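PDB 2WAN: pullulanase from Bacillus acidopullulyticus, which probably hydrolyses the alpha-1,6-glucosidic branch linkages of pullulan and related starch polysaccharides, acting as a debranching glycoside hydrolase. Local coordinates for residues A[715-720]-A[726-731]. Sequence-based numbering, arbitrary orientation.
Sequences IGSIQD and SETINY
N730 OD1 accepts two hydrogen bonds: one from T728 OG1, two residues back on its own strand, at 2.9 Å, and one from a water whose oxygen lies 2.8 Å from OD1 and in turn accepts from S717 OG, bridging the two segments. The setting is the (beta/alpha)8 barrel of the alpha-amylase type, where the loop leaving helix 707-714 approaches strand 728-730, the seventh of eight parallel strands. A Schellman motif ends that helix, with G716 at positive phi as its C-prime residue, and the type I' turn from I715 to I718 overlaps it. T728 and S717 point their side chains at each other's segment. The threonine hydroxyl lies opposite its own backbone N (chi1 178°), which sends it along the strand to N730; it meets the amide oxygen from above the carbonyl plane, 41° out of it. CG2, left between the backbone N and the carbonyl carbon, rests on the turn in van der Waals contact, 3.4 Å from G716 O. The same oxygen is the acceptor of a hydrogen bond from T722 OG1 in the connecting loop. With N730 ND2 bonded to Q771 O, just before strand 773-777, and OD1 accepting two bonds, the rotation of the amide is set at both ends. Were T728 an alanine, N730 OD1 would probably lose its direct hydroxyl donor and a gap would be likely to open over G716 O where CG2 now packs. Burial is modest, about 112 Å² in all; the backbones come nearest at G716 and T728, 6.5 Å from CA to CA, and the contact is made by T728 CG2 on the G716 carbonyl, by the water bridge and by the S717 and T728 side chains, whose hydroxyls stand 3.8 Å apart, OG to OG1.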
loop_
_atom_site.group_PDB
_atom_site.type_symbol
_atom_site.label_atom_id
_atom_site.label_comp_id
_atom_site.label_asym_id
_atom_site.label_seq_id
_atom_site.Cartn_x
_atom_site.Cartn_y
_atom_site.Cartn_z
ATOM N N ILE A 715 -11.892 5.685 20.208
ATOM C CA ILE A 715 -10.801 6.576 20.624
ATOM C C ILE A 715 -9.704 6.747 19.555
ATOM O O ILE A 715 -8.593 7.172 19.865
ATOM C CB ILE A 715 -10.188 6.170 22.004
ATOM C CG1 ILE A 715 -9.522 4.800 21.956
ATOM C CG2 ILE A 715 -11.261 6.210 23.103
ATOM C CD1 ILE A 715 -8.712 4.490 23.245
ATOM N N GLY A 716 -10.037 6.446 18.298
ATOM C CA GLY A 716 -9.114 6.645 17.182
ATOM C C GLY A 716 -7.931 5.705 17.232
ATOM O O GLY A 716 -6.849 6.068 16.760
ATOM N N SER A 717 -8.134 4.528 17.837
ATOM C CA SER A 717 -7.173 3.420 17.831
ATOM C C SER A 717 -5.846 3.662 18.555
ATOM O O SER A 717 -4.893 2.898 18.367
ATOM C CB SER A 717 -6.936 2.949 16.393
ATOM O OG SER A 717 -8.152 2.435 15.872
ATOM N N ILE A 718 -5.813 4.702 19.384
ATOM C CA ILE A 718 -4.571 5.154 20.052
ATOM C C ILE A 718 -4.039 4.166 21.101
ATOM O O ILE A 718 -2.893 4.283 21.547
ATOM C CB ILE A 718 -4.747 6.550 20.673
ATOM C CG1 ILE A 718 -5.859 6.545 21.728
ATOM C CG2 ILE A 718 -4.996 7.629 19.557
ATOM C CD1 ILE A 718 -6.011 7.891 22.489
ATOM N N GLN A 719 -4.866 3.190 21.476
ATOM C CA GLN A 719 -4.421 2.117 22.379
ATOM C C GLN A 719 -4.361 0.782 21.652
ATOM O O GLN A 719 -4.160 -0.253 22.280
ATOM C CB GLN A 719 -5.349 2.004 23.598
ATOM C CG GLN A 719 -5.294 3.216 24.498
ATOM C CD GLN A 719 -6.215 3.086 25.701
ATOM O OE1 GLN A 719 -6.399 4.039 26.444
ATOM N NE2 GLN A 719 -6.787 1.903 25.897
ATOM N N ASP A 720 -4.518 0.808 20.329
ATOM C CA ASP A 720 -4.569 -0.410 19.537
ATOM C C ASP A 720 -3.345 -0.404 18.602
ATOM O O ASP A 720 -2.437 -1.222 18.783
ATOM C CB ASP A 720 -5.930 -0.480 18.799
ATOM C CG ASP A 720 -6.111 -1.742 17.954
ATOM O OD1 ASP A 720 -5.240 -2.645 17.975
ATOM O OD2 ASP A 720 -7.152 -1.841 17.264
ATOM N N SER A 726 -5.251 10.578 13.255
ATOM C CA SER A 726 -5.056 10.679 11.800
ATOM C C SER A 726 -4.513 9.410 11.141
ATOM O O SER A 726 -4.591 9.279 9.918
ATOM C CB SER A 726 -4.126 11.856 11.472
ATOM O OG SER A 726 -2.875 11.669 12.123
ATOM N N GLU A 727 -3.972 8.476 11.938
ATOM C CA GLU A 727 -3.398 7.236 11.398
ATOM C C GLU A 727 -4.389 6.102 11.168
ATOM O O GLU A 727 -4.007 5.065 10.610
ATOM C CB GLU A 727 -2.249 6.736 12.303
ATOM C CG GLU A 727 -1.140 7.775 12.374
ATOM C CD GLU A 727 -0.060 7.418 13.380
ATOM O OE1 GLU A 727 -0.169 6.350 14.027
ATOM O OE2 GLU A 727 0.888 8.215 13.517
ATOM N N THR A 728 -5.648 6.291 11.585
ATOM C CA THR A 728 -6.667 5.270 11.353
ATOM C C THR A 728 -7.751 5.768 10.408
ATOM O O THR A 728 -8.371 6.825 10.643
ATOM C CB THR A 728 -7.307 4.713 12.678
ATOM O OG1 THR A 728 -8.315 3.748 12.341
ATOM C CG2 THR A 728 -7.955 5.852 13.534
ATOM N N ILE A 729 -7.967 4.996 9.345
ATOM C CA ILE A 729 -9.109 5.196 8.441
ATOM C C ILE A 729 -10.221 4.236 8.879
ATOM O O ILE A 729 -10.151 3.026 8.634
ATOM C CB ILE A 729 -8.732 4.950 6.961
ATOM C CG1 ILE A 729 -7.377 5.595 6.611
ATOM C CG2 ILE A 729 -9.890 5.435 6.004
ATOM C CD1 ILE A 729 -7.311 7.136 6.807
ATOM N N ASN A 730 -11.245 4.792 9.527
ATOM C CA ASN A 730 -12.325 3.990 10.089
ATOM C C ASN A 730 -13.359 3.713 9.011
ATOM O O ASN A 730 -13.743 4.619 8.267
ATOM C CB ASN A 730 -12.990 4.752 11.243
ATOM C CG ASN A 730 -12.047 4.977 12.405
ATOM O OD1 ASN A 730 -11.195 4.132 12.699
ATOM N ND2 ASN A 730 -12.197 6.109 13.081
ATOM N N TYR A 731 -13.812 2.464 8.929
ATOM C CA TYR A 731 -14.786 2.117 7.890
ATOM C C TYR A 731 -15.469 0.806 8.220
ATOM O O TYR A 731 -15.000 0.042 9.102
ATOM C CB TYR A 731 -14.127 2.045 6.493
ATOM C CG TYR A 731 -13.289 0.799 6.234
ATOM C CD1 TYR A 731 -12.200 0.466 7.044
ATOM C CD2 TYR A 731 -13.587 -0.049 5.163
ATOM C CE1 TYR A 731 -11.426 -0.698 6.785
ATOM C CE2 TYR A 731 -12.822 -1.201 4.900
ATOM C CZ TYR A 731 -11.748 -1.513 5.717
ATOM O OH TYR A 731 -11.000 -2.643 5.451
HETATM O O HOH W 1 -10.275 4.158 15.356
#